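Local coordinates for KLLA0E08119p (Kluyveromyces lactis, PDB 3VA7), which probably carries out the ATP- and biotin-dependent carboxylation of urea to urea-1-carboxylate, this chain being the urea carboxylase part of a longer bifunctional enzyme, at residues T1052-L1057 against D1065-L1070. Residues are numbered along the deposited sequence; the frame is centred on the assembly and turned at random.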
loop_
_atom_site.group_PDB
_atom_site.type_symbol
_atom_site.label_atom_id
_atom_site.label_comp_id
_atom_site.label_asym_id
_atom_site.label_seq_id
_atom_site.Cartn_x
_atom_site.Cartn_y
_atom_site.Cartn_z
ATOM N N THR A 1052 13.426 2.747 -4.711
ATOM C CA THR A 1052 12.420 3.789 -4.580
ATOM C C THR A 1052 12.775 4.756 -3.490
ATOM O O THR A 1052 13.222 4.359 -2.419
ATOM C CB THR A 1052 11.009 3.203 -4.255
ATOM O OG1 THR A 1052 10.060 4.284 -4.234
ATOM C CG2 THR A 1052 11.011 2.466 -2.949
ATOM N N ALA A 1053 12.580 6.024 -3.771
ATOM C CA ALA A 1053 12.784 7.017 -2.767
ATOM C C ALA A 1053 11.400 7.348 -2.134
ATOM O O ALA A 1053 11.129 8.511 -1.750
ATOM C CB ALA A 1053 13.420 8.222 -3.408
ATOM N N TRP A 1054 10.527 6.341 -2.050
ATOM C CA TRP A 1054 9.288 6.456 -1.280
ATOM C C TRP A 1054 9.137 5.285 -0.341
ATOM O O TRP A 1054 9.124 4.152 -0.785
ATOM C CB TRP A 1054 8.109 6.472 -2.217
ATOM C CG TRP A 1054 6.756 6.343 -1.570
ATOM C CD1 TRP A 1054 6.031 5.179 -1.343
ATOM C CD2 TRP A 1054 5.918 7.434 -1.122
ATOM N NE1 TRP A 1054 4.800 5.498 -0.789
ATOM C CE2 TRP A 1054 4.716 6.861 -0.627
ATOM C CE3 TRP A 1054 6.083 8.842 -1.075
ATOM C CZ2 TRP A 1054 3.691 7.642 -0.075
ATOM C CZ3 TRP A 1054 5.041 9.615 -0.556
ATOM C CH2 TRP A 1054 3.855 9.006 -0.059
ATOM N N ASP A 1055 8.986 5.546 0.939
ATOM C CA ASP A 1055 8.985 4.506 1.957
ATOM C C ASP A 1055 7.568 4.553 2.553
ATOM O O ASP A 1055 7.298 5.201 3.593
ATOM C CB ASP A 1055 10.119 4.835 2.951
ATOM C CG ASP A 1055 10.132 3.968 4.213
ATOM O OD1 ASP A 1055 9.276 3.047 4.363
ATOM O OD2 ASP A 1055 11.005 4.237 5.096
ATOM N N LYS A 1056 6.634 3.900 1.871
ATOM C CA LYS A 1056 5.197 3.984 2.246
ATOM C C LYS A 1056 4.927 3.913 3.765
ATOM O O LYS A 1056 4.135 4.653 4.320
ATOM C CB LYS A 1056 4.417 2.866 1.556
ATOM C CG LYS A 1056 2.959 2.933 1.843
ATOM C CD LYS A 1056 2.260 1.849 1.108
ATOM C CE LYS A 1056 2.090 0.626 1.974
ATOM N NZ LYS A 1056 1.838 -0.528 1.092
ATOM N N LEU A 1057 5.572 2.981 4.432
ATOM C CA LEU A 1057 5.329 2.795 5.845
ATOM C C LEU A 1057 6.441 3.437 6.698
ATOM O O LEU A 1057 6.511 3.186 7.923
ATOM C CB LEU A 1057 5.267 1.303 6.123
ATOM C CG LEU A 1057 4.275 0.486 5.289
ATOM C CD1 LEU A 1057 4.341 -1.046 5.669
ATOM C CD2 LEU A 1057 2.924 1.030 5.509
ATOM N N ASP A 1065 11.320 11.343 8.374
ATOM C CA ASP A 1065 10.118 11.164 9.189
ATOM C C ASP A 1065 8.811 11.001 8.399
ATOM O O ASP A 1065 7.787 10.629 8.965
ATOM C CB ASP A 1065 10.013 12.321 10.196
ATOM C CG ASP A 1065 11.060 12.210 11.323
ATOM O OD1 ASP A 1065 11.401 11.057 11.774
ATOM O OD2 ASP A 1065 11.548 13.279 11.768
ATOM N N HIS A 1066 8.833 11.287 7.100
ATOM C CA HIS A 1066 7.692 10.957 6.244
ATOM C C HIS A 1066 8.060 10.019 5.069
ATOM O O HIS A 1066 9.254 9.812 4.808
ATOM C CB HIS A 1066 7.043 12.235 5.760
ATOM C CG HIS A 1066 8.010 13.321 5.524
ATOM N ND1 HIS A 1066 8.104 14.419 6.355
ATOM C CD2 HIS A 1066 8.944 13.489 4.557
ATOM C CE1 HIS A 1066 9.051 15.223 5.898
ATOM N NE2 HIS A 1066 9.578 14.680 4.811
ATOM N N PRO A 1067 7.051 9.483 4.341
ATOM C CA PRO A 1067 7.324 8.570 3.203
ATOM C C PRO A 1067 8.201 9.129 2.079
ATOM O O PRO A 1067 8.987 8.380 1.509
ATOM C CB PRO A 1067 5.928 8.238 2.652
ATOM C CG PRO A 1067 4.966 8.624 3.705
ATOM C CD PRO A 1067 5.604 9.755 4.482
ATOM N N TRP A 1068 8.103 10.408 1.742
ATOM C CA TRP A 1068 8.961 10.926 0.685
ATOM C C TRP A 1068 10.353 11.234 1.233
ATOM O O TRP A 1068 10.504 12.078 2.113
ATOM C CB TRP A 1068 8.361 12.144 -0.000
ATOM C CG TRP A 1068 8.033 13.311 0.909
ATOM C CD1 TRP A 1068 8.787 14.436 1.102
ATOM C CD2 TRP A 1068 6.860 13.465 1.737
ATOM N NE1 TRP A 1068 8.169 15.282 2.020
ATOM C CE2 TRP A 1068 6.983 14.718 2.411
ATOM C CE3 TRP A 1068 5.720 12.678 1.962
ATOM C CZ2 TRP A 1068 6.010 15.197 3.297
ATOM C CZ3 TRP A 1068 4.739 13.147 2.868
ATOM C CH2 TRP A 1068 4.896 14.396 3.526
ATOM N N LEU A 1069 11.362 10.532 0.733
ATOM C CA LEU A 1069 12.680 10.616 1.312
ATOM C C LEU A 1069 13.397 11.912 0.902
ATOM O O LEU A 1069 14.248 12.426 1.651
ATOM C CB LEU A 1069 13.487 9.372 0.959
ATOM C CG LEU A 1069 13.582 8.122 1.863
ATOM C CD1 LEU A 1069 12.461 7.956 2.888
ATOM C CD2 LEU A 1069 13.807 6.781 1.106
ATOM N N LEU A 1070 13.049 12.473 -0.261
ATOM C CA LEU A 1070 13.764 13.651 -0.756
ATOM C C LEU A 1070 13.078 14.983 -0.535
ATOM O O LEU A 1070 11.875 15.055 -0.348
ATOM C CB LEU A 1070 14.089 13.490 -2.240
ATOM C CG LEU A 1070 14.702 12.155 -2.648
ATOM C CD1 LEU A 1070 14.890 12.068 -4.109
ATOM C CD2 LEU A 1070 16.028 11.905 -1.945
HETATM O O HOH W 1 11.211 11.282 -2.134
#
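A single antiparallel beta bridge, Trp1054 with Trp1068, pins together the long loop between strands 1045-1049 and 1075-1081 of the carboxyltransferase region, and it illustrates how a loop without regular structure can be closed by two backbone bonds and one proline-tryptophan contact. Leu1069 N donates to Ala1053 O (3.2 Å) from above the carbonyl plane, while Asp1055 N reaches Pro1067 O at 2.9 Å in a nearly straight bond (167°). Ala1053 O also receives a water that in turn accepts from Leu1070 N. Beside this bridge Pro1067 lays its CB over one face of the Trp1054 indole, a CH-pi contact 3.4 Å from the centroid of the six-membered ring and 8° off its normal. The indole gets there because CG stands anti to the backbone N (chi1 170°), although the CB itself points away from 1065-1070. Tyr601 touches both Trp1054 and Pro1067. Replacing Trp1054 with an alanine would probably leave Pro1067 CB without its aromatic face and open a gap beside the Trp1068 ring. Asp1055 is anchored within the same loop by Gly1060 and His1062, and its CB meets Leu1069 CD1 at 3.9 Å. At the edge of the Trp1068 ring, Trp1054 CZ3 lies 4.0 Å from Trp1068 CE3.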